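Local coordinates for protein D-threo-3-hydroxyaspartate dehydratase (Delftia, PDB 3WQC) that uses pyridoxal 5'-phosphate and a divalent metal ion to dehydrate D-threo-3-hydroxyaspartate to oxaloacetate and ammonia, at residues L195-V207 with V223-L237. Residues are numbered along the deposited sequence; the frame is centred on the assembly and turned at random.
Sequences LQALAERERAGCV and VSVGSTPTALAASRL. With PLP (pyridoxal-5'-phosphate), chain J.
In the alanine racemase-like TIM barrel, the phosphate-binding turn and short helix that follow strand 223-225 rest on barrel helix 195-207, and Glu202 and Thr230 meet where the turn carrying Gly226 to Thr228 joins the short helix. The side chain of Glu202 is extended (chi1 -177°), which carries its carboxylate across to the turn. There Glu202 OE1 accepts from Thr230 OG1 at 2.8 Å on its syn side, while Glu202 OE2 takes a weak bond from Gly226 N at 2.9 Å and another bond from Ala183 N, so both oxygens of this buried carboxylate are held. Glu202 is thus a second-shell residue of the pocket: just after Gly226, Ser227 occupies the N-cap position of the short helix and Thr228 binds the phosphate, its N pointing almost straight at PLP O2P (179°) and its OG1 2.6 Å from PLP O1P. Thr230 also acts as a knob among Leu195, Leu198, Ala199 and Glu202, and Ala199 CB also touches Ala234 CA at 3.6 Å.

On the more solvent-exposed flank of the helix Glu200 lies between two arginines. Arg203, bent at chi3 (66°), grips it side-on through NE and NH2, nearly straight and close to the guanidinium plane. In one of the two conformers of Arg236, its NE comes to Glu200 OE2 from the opposite face of the carboxylate at 3.1 Å, its NH2 adds a weak bond to Glu200 OE1, and Arg203 NH2 and Arg236 NH2 are 3.5 Å apart, their charges probably offset by the shared carboxylate. Waters join Gln196 and Glu200 to Ser235 and Arg236.

Toward the strand, Cys206 CB packs on Val225 CG1 at 3.8 Å. Strand 223-225 runs between strands 175-180 and 242-243, the short helix lies nearly perpendicular to helix 195-207, and helices 27-44 and 253-258 adjoin it.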
ATOM      1  N   LEU B 195      17.907  13.174  19.031  1.00 20.39           N
ATOM      2  CA  LEU B 195      17.759  11.695  18.960  1.00 19.96           C
ATOM      3  C   LEU B 195      18.445  11.046  20.172  1.00 19.40           C
ATOM      4  O   LEU B 195      17.980  10.051  20.706  1.00 20.46           O
ATOM      5  CB  LEU B 195      18.375  11.155  17.659  1.00 20.61           C
ATOM      6  CG  LEU B 195      17.555  11.434  16.397  1.00 19.73           C
ATOM      7  CD1 LEU B 195      18.458  11.190  15.180  1.00 22.81           C
ATOM      8  CD2 LEU B 195      16.336  10.532  16.339  1.00 21.81           C
ATOM      9  N   GLN B 196      19.645  11.535  20.544  1.00 21.15           N
ATOM     10  CA  GLN B 196      20.373  10.947  21.651  1.00 23.41           C
ATOM     11  C   GLN B 196      19.550  11.134  22.945  1.00 20.58           C
ATOM     12  O   GLN B 196      19.462  10.218  23.774  1.00 20.01           O
ATOM     13  CB  GLN B 196      21.781  11.598  21.788  1.00 22.75           C
ATOM     14  CG  GLN B 196      22.633  11.036  22.959  1.00 29.38           C
ATOM     15  CD  GLN B 196      24.011  11.709  23.059  1.00 49.43           C
ATOM     16  OE1 GLN B 196      24.775  11.733  22.116  1.00 53.54           O
ATOM     17  NE2 GLN B 196      24.295  12.259  24.193  1.00 56.99           N
ATOM     18  N   ALA B 197      18.939  12.302  23.107  1.00 21.29           N
ATOM     19  CA  ALA B 197      18.133  12.603  24.328  1.00 21.37           C
ATOM     20  C   ALA B 197      16.907  11.703  24.343  1.00 17.83           C
ATOM     21  O   ALA B 197      16.572  11.157  25.421  1.00 20.13           O
ATOM     22  CB  ALA B 197      17.705  14.099  24.367  1.00 22.85           C
ATOM     23  N   LEU B 198      16.243  11.503  23.202  1.00 19.01           N
ATOM     24  CA  LEU B 198      15.022  10.652  23.179  1.00 18.56           C
ATOM     25  C   LEU B 198      15.443   9.210  23.459  1.00 19.07           C
ATOM     26  O   LEU B 198      14.722   8.530  24.173  1.00 18.97           O
ATOM     27  CB  LEU B 198      14.265  10.832  21.842  1.00 17.39           C
ATOM     28  CG  LEU B 198      13.038   9.862  21.751  1.00 16.49           C
ATOM     29  CD1 LEU B 198      11.979  10.158  22.817  1.00 19.84           C
ATOM     30  CD2 LEU B 198      12.517  10.006  20.340  1.00 22.13           C
ATOM     31  N   ALA B 199      16.596   8.756  22.923  1.00 16.23           N
ATOM     32  CA  ALA B 199      17.050   7.377  23.137  1.00 17.22           C
ATOM     33  C   ALA B 199      17.219   7.210  24.650  1.00 15.73           C
ATOM     34  O   ALA B 199      16.937   6.108  25.187  1.00 17.62           O
ATOM     35  CB  ALA B 199      18.298   7.049  22.341  1.00 19.20           C
ATOM     36  N   GLU B 200      17.834   8.203  25.309  1.00 18.44           N
ATOM     37  CA  GLU B 200      18.028   8.141  26.817  1.00 18.63           C
ATOM     38  C   GLU B 200      16.651   8.133  27.553  1.00 16.97           C
ATOM     39  O   GLU B 200      16.487   7.357  28.521  1.00 17.94           O
ATOM     40  CB  GLU B 200      18.896   9.285  27.294  1.00 19.38           C
ATOM     41  CG  GLU B 200      18.979   9.358  28.823  1.00 21.86           C
ATOM     42  CD  GLU B 200      19.525   8.147  29.530  1.00 24.69           C
ATOM     43  OE1 GLU B 200      19.241   8.085  30.764  1.00 23.51           O
ATOM     44  OE2 GLU B 200      20.173   7.229  28.938  1.00 21.83           O
ATOM     45  N   ARG B 201      15.674   8.925  27.109  1.00 18.02           N
ATOM     46  CA  ARG B 201      14.314   8.921  27.732  1.00 15.47           C
ATOM     47  C   ARG B 201      13.685   7.527  27.539  1.00 15.65           C
ATOM     48  O   ARG B 201      13.024   6.986  28.462  1.00 17.21           O
ATOM     49  CB  ARG B 201      13.415   9.975  27.074  1.00 18.92           C
ATOM     50  CG  ARG B 201      11.987  10.132  27.483  1.00 23.82           C
ATOM     51  CD  ARG B 201      11.351  11.409  26.792  1.00 39.99           C
ATOM     52  NE  ARG B 201       9.932  11.316  26.908  1.00 52.28           N
ATOM     53  CZ  ARG B 201       9.255  11.809  27.930  1.00 45.21           C
ATOM     54  NH1 ARG B 201       9.893  12.506  28.882  1.00 59.12           N
ATOM     55  NH2 ARG B 201       7.944  11.677  27.962  1.00 52.93           N
ATOM     56  N   GLU B 202      13.839   6.930  26.347  1.00 15.38           N
ATOM     57  CA  GLU B 202      13.245   5.593  26.065  1.00 16.10           C
ATOM     58  C   GLU B 202      13.902   4.529  26.993  1.00 14.97           C
ATOM     59  O   GLU B 202      13.221   3.722  27.641  1.00 14.72           O
ATOM     60  CB  GLU B 202      13.541   5.281  24.573  1.00 17.47           C
ATOM     61  CG  GLU B 202      12.922   3.957  24.139  1.00 15.78           C
ATOM     62  CD  GLU B 202      13.276   3.519  22.703  1.00 19.05           C
ATOM     63  OE1 GLU B 202      14.408   3.802  22.205  1.00 21.60           O
ATOM     64  OE2 GLU B 202      12.431   2.793  22.079  1.00 19.02           O
ATOM     65  N   ARG B 203      15.265   4.561  27.096  1.00 14.73           N
ATOM     66  CA  ARG B 203      15.987   3.614  27.954  1.00 17.12           C
ATOM     67  C   ARG B 203      15.533   3.836  29.377  1.00 15.57           C
ATOM     68  O   ARG B 203      15.204   2.874  30.102  1.00 15.66           O
ATOM     69  CB  ARG B 203      17.543   3.843  27.868  1.00 16.72           C
ATOM     70  CG  ARG B 203      18.372   2.850  28.645  1.00 16.49           C
ATOM     71  CD  ARG B 203      19.720   3.458  29.039  1.00 18.29           C
ATOM     72  NE  ARG B 203      19.556   4.595  30.020  1.00 18.78           N
ATOM     73  CZ  ARG B 203      19.224   4.435  31.329  1.00 15.97           C
ATOM     74  NH1 ARG B 203      19.190   3.230  31.920  1.00 20.42           N
ATOM     75  NH2 ARG B 203      19.059   5.557  32.057  1.00 21.37           N
ATOM     76  N   ALA B 204      15.613   5.087  29.832  1.00 16.07           N
ATOM     77  CA  ALA B 204      15.323   5.400  31.279  1.00 16.27           C
ATOM     78  C   ALA B 204      13.904   5.015  31.653  1.00 16.11           C
ATOM     79  O   ALA B 204      13.667   4.423  32.726  1.00 17.09           O
ATOM     80  CB  ALA B 204      15.552   6.897  31.564  1.00 18.86           C
ATOM     81  N   GLY B 205      12.939   5.261  30.759  1.00 15.49           N
ATOM     82  CA  GLY B 205      11.546   4.961  31.087  1.00 14.85           C
ATOM     83  C   GLY B 205      11.306   3.446  31.087  1.00 15.40           C
ATOM     84  O   GLY B 205      10.584   2.958  31.975  1.00 13.95           O
ATOM     85  N   CYS B 206      11.891   2.681  30.142  1.00 13.00           N
ATOM     86  CA  CYS B 206      11.631   1.234  30.154  1.00 12.80           C
ATOM     87  C   CYS B 206      12.264   0.622  31.404  1.00 13.43           C
ATOM     88  O   CYS B 206      11.703  -0.268  32.019  1.00 12.41           O
ATOM     89  CB  CYS B 206      12.153   0.655  28.837  1.00 14.34           C
ATOM     90  SG  CYS B 206      11.247  -0.855  28.456  1.00 15.02           S
ATOM     91  N   VAL B 207      13.532   1.029  31.696  1.00 13.04           N
ATOM     92  CA  VAL B 207      14.205   0.484  32.872  1.00 13.54           C
ATOM     93  C   VAL B 207      13.456   0.931  34.149  1.00 14.41           C
ATOM     94  O   VAL B 207      13.314   0.073  35.051  1.00 14.10           O
ATOM     95  CB  VAL B 207      15.682   0.982  32.838  1.00 14.19           C
ATOM     96  CG1 VAL B 207      16.353   0.623  34.185  1.00 19.35           C
ATOM     97  CG2 VAL B 207      16.461   0.275  31.700  1.00 16.63           C
ATOM     98  N   VAL B 223      14.281  -6.352  29.327  1.00 12.98           N
ATOM     99  CA  VAL B 223      13.993  -4.909  29.105  1.00 12.22           C
ATOM    100  C   VAL B 223      14.294  -4.725  27.641  1.00 11.91           C
ATOM    101  O   VAL B 223      15.470  -4.784  27.228  1.00 13.79           O
ATOM    102  CB  VAL B 223      14.773  -3.964  29.996  1.00 12.25           C
ATOM    103  CG1 VAL B 223      14.532  -2.498  29.672  1.00 16.14           C
ATOM    104  CG2 VAL B 223      14.450  -4.298  31.445  1.00 14.99           C
ATOM    105  N   SER B 224      13.298  -4.387  26.794  1.00 12.26           N
ATOM    106  CA  SER B 224      13.445  -4.326  25.305  1.00 11.77           C
ATOM    107  C   SER B 224      13.067  -2.940  24.882  1.00 11.98           C
ATOM    108  O   SER B 224      11.909  -2.468  25.150  1.00 13.75           O
ATOM    109  CB  SER B 224      12.500  -5.400  24.772  1.00 12.56           C
ATOM    110  OG  SER B 224      12.560  -5.404  23.346  1.00 13.72           O
ATOM    111  N   VAL B 225      13.944  -2.258  24.145  1.00 11.90           N
ATOM    112  CA  VAL B 225      13.633  -0.903  23.614  1.00 12.48           C
ATOM    113  C   VAL B 225      13.820  -0.889  22.123  1.00 13.43           C
ATOM    114  O   VAL B 225      14.490  -1.787  21.600  1.00 15.37           O
ATOM    115  CB  VAL B 225      14.524   0.227  24.257  1.00 13.77           C
ATOM    116  CG1 VAL B 225      14.413   0.139  25.803  1.00 15.32           C
ATOM    117  CG2 VAL B 225      16.009   0.047  23.842  1.00 16.55           C
ATOM    118  N   GLY B 226      13.335   0.149  21.464  1.00 14.93           N
ATOM    119  CA  GLY B 226      13.943   0.488  20.154  1.00 18.32           C
ATOM    120  C   GLY B 226      13.034   1.046  19.111  1.00 15.19           C
ATOM    121  O   GLY B 226      11.883   0.679  19.007  1.00 17.54           O
ATOM    122  N   SER B 227      13.666   1.848  18.274  1.00 16.63           N
ATOM    123  CA  SER B 227      13.218   2.236  16.944  1.00 14.25           C
ATOM    124  C   SER B 227      14.586   2.342  16.229  1.00 16.25           C
ATOM    125  O   SER B 227      15.634   2.449  16.888  1.00 17.18           O
ATOM    126  CB  SER B 227      12.475   3.579  16.954  1.00 16.06           C
ATOM    127  OG  SER B 227      13.361   4.636  17.366  1.00 17.53           O
ATOM    128  N   THR B 228      14.604   2.375  14.900  1.00 15.29           N
ATOM    129  CA  THR B 228      15.893   2.440  14.209  1.00 15.46           C
ATOM    130  C   THR B 228      16.627   3.733  14.647  1.00 16.15           C
ATOM    131  O   THR B 228      17.819   3.674  14.927  1.00 17.67           O
ATOM    132  CB  THR B 228      15.692   2.299  12.661  1.00 14.26           C
ATOM    133  OG1 THR B 228      15.591   0.902  12.414  1.00 14.51           O
ATOM    134  CG2 THR B 228      16.963   2.836  11.928  1.00 17.09           C
ATOM    135  N   PRO B 229      15.948   4.908  14.630  1.00 14.60           N
ATOM    136  CA  PRO B 229      16.757   6.130  14.978  1.00 18.60           C
ATOM    137  C   PRO B 229      17.350   6.060  16.409  1.00 17.11           C
ATOM    138  O   PRO B 229      18.484   6.503  16.618  1.00 20.96           O
ATOM    139  CB  PRO B 229      15.741   7.253  14.834  1.00 18.78           C
ATOM    140  CG  PRO B 229      14.700   6.686  13.803  1.00 16.61           C
ATOM    141  CD  PRO B 229      14.585   5.236  14.158  1.00 16.94           C
ATOM    142  N   THR B 230      16.550   5.613  17.399  1.00 17.40           N
ATOM    143  CA  THR B 230      17.090   5.591  18.790  1.00 18.24           C
ATOM    144  C   THR B 230      18.071   4.456  18.948  1.00 19.54           C
ATOM    145  O   THR B 230      19.009   4.580  19.738  1.00 18.62           O
ATOM    146  CB  THR B 230      16.004   5.474  19.870  1.00 18.36           C
ATOM    147  OG1 THR B 230      15.115   4.369  19.564  1.00 18.83           O
ATOM    148  CG2 THR B 230      15.189   6.775  19.893  1.00 20.33           C
ATOM    149  N   ALA B 231      17.916   3.347  18.207  1.00 16.94           N
ATOM    150  CA  ALA B 231      18.967   2.279  18.276  1.00 15.85           C
ATOM    151  C   ALA B 231      20.339   2.820  17.875  1.00 18.78           C
ATOM    152  O   ALA B 231      21.379   2.474  18.457  1.00 21.94           O
ATOM    153  CB  ALA B 231      18.637   1.054  17.437  1.00 19.84           C
ATOM    154  N   LEU B 232      20.324   3.632  16.809  1.00 18.21           N
ATOM    155  CA  LEU B 232      21.563   4.189  16.251  1.00 19.12           C
ATOM    156  C   LEU B 232      22.125   5.378  17.022  1.00 19.93           C
ATOM    157  O   LEU B 232      23.319   5.710  16.908  1.00 29.99           O
ATOM    158  CB  LEU B 232      21.365   4.548  14.789  1.00 21.13           C
ATOM    159  CG  LEU B 232      21.146   3.277  13.902  1.00 20.68           C
ATOM    160  CD1 LEU B 232      20.693   3.696  12.469  1.00 20.95           C
ATOM    161  CD2 LEU B 232      22.353   2.324  13.871  1.00 22.28           C
ATOM    162  N   ALA B 233      21.283   5.978  17.864  1.00 19.46           N
ATOM    163  CA  ALA B 233      21.664   7.215  18.561  1.00 20.72           C
ATOM    164  C   ALA B 233      21.965   6.994  20.055  1.00 23.56           C
ATOM    165  O   ALA B 233      22.590   7.906  20.657  1.00 27.84           O
ATOM    166  CB  ALA B 233      20.614   8.298  18.361  1.00 23.17           C
ATOM    167  N   ALA B 234      21.571   5.835  20.652  1.00 22.31           N
ATOM    168  CA  ALA B 234      21.665   5.709  22.114  1.00 20.86           C
ATOM    169  C   ALA B 234      23.146   5.809  22.508  1.00 21.41           C
ATOM    170  O   ALA B 234      23.957   5.112  21.944  1.00 24.77           O
ATOM    171  CB  ALA B 234      21.009   4.408  22.552  1.00 22.29           C
ATOM    172  N   SER B 235      23.499   6.654  23.469  1.00 21.79           N
ATOM    173  CA  SER B 235      24.903   6.602  23.988  1.00 19.85           C
ATOM    174  C   SER B 235      25.177   5.456  24.872  1.00 25.49           C
ATOM    175  O   SER B 235      26.294   4.918  24.840  1.00 31.36           O
ATOM    176  CB  SER B 235      25.425   7.885  24.652  1.00 32.34           C
ATOM    177  OG  SER B 235      24.436   8.546  25.293  1.00 42.82           O
ATOM    178  N   ARG B 236      24.206   5.146  25.729  1.00 24.06           N
ATOM    179  CA  ARG B 236      24.358   4.039  26.695  0.50 26.53           C
ATOM    180  C   ARG B 236      23.052   3.253  26.747  1.00 18.36           C
ATOM    181  O   ARG B 236      21.980   3.815  26.459  1.00 23.50           O
ATOM    182  CB  ARG B 236      24.680   4.570  28.117  0.50 24.93           C
ATOM    183  CG  ARG B 236      23.518   5.402  28.678  0.50 26.96           C
ATOM    184  CD  ARG B 236      23.714   5.807  30.124  0.50 37.21           C
ATOM    185  NE  ARG B 236      22.726   6.751  30.610  0.50 31.65           N
ATOM    186  CZ  ARG B 236      22.539   6.935  31.915  0.50 36.83           C
ATOM    187  NH1 ARG B 236      23.258   6.220  32.741  0.50 48.65           N
ATOM    188  NH2 ARG B 236      21.725   7.848  32.402  0.50 37.92           N
ATOM    189  N   LEU B 237      23.141   1.980  27.084  1.00 20.10           N
ATOM    190  CA  LEU B 237      21.956   1.142  27.197  1.00 20.55           C
ATOM    191  C   LEU B 237      21.895   0.374  28.502  1.00 18.60           C
ATOM    192  O   LEU B 237      21.442  -0.783  28.528  1.00 18.96           O
ATOM    193  CB  LEU B 237      21.748   0.192  25.970  1.00 20.68           C
ATOM    194  CG  LEU B 237      21.383   0.953  24.676  1.00 20.76           C
ATOM    195  CD1 LEU B 237      21.464   0.054  23.397  1.00 27.99           C
ATOM    196  CD2 LEU B 237      20.000   1.654  24.749  1.00 23.49           C
TER
HETATM  197  N1  PLP J 402       9.289  -2.063  17.895  1.00 12.46           N
HETATM  198  C2  PLP J 402       7.976  -1.970  17.601  1.00 11.46           C
HETATM  199  C2A PLP J 402       6.927  -2.274  18.647  1.00 13.68           C
HETATM  200  C3  PLP J 402       7.589  -1.590  16.264  1.00 12.81           C
HETATM  201  O3  PLP J 402       6.299  -1.524  15.971  1.00 15.43           O
HETATM  202  C4  PLP J 402       8.632  -1.302  15.314  1.00 13.72           C
HETATM  203  C4A PLP J 402       8.259  -0.965  13.980  1.00 21.05           C
HETATM  204  C5  PLP J 402       9.995  -1.430  15.718  1.00 12.50           C
HETATM  205  C6  PLP J 402      10.277  -1.745  17.054  1.00 12.80           C
HETATM  206  C5A PLP J 402      11.124  -1.134  14.761  1.00 16.46           C
HETATM  207  O4P PLP J 402      11.127   0.337  14.457  1.00 15.07           O
HETATM  208  P   PLP J 402      11.965   0.809  13.177  1.00 13.99           P
HETATM  209  O1P PLP J 402      13.271   0.126  13.343  1.00 17.22           O
HETATM  210  O2P PLP J 402      12.058   2.282  13.365  1.00 15.05           O
HETATM  211  O3P PLP J 402      11.291   0.351  11.949  1.00 19.34           O
HETATM  212  O   HOH W   1      21.397   8.296  24.525  1.00 23.64           O
HETATM  213  O   HOH W   2      22.485  10.577  26.165  1.00 40.96           O
HETATM  214  O   HOH W   3      20.900   6.415  26.410  1.00 28.69           O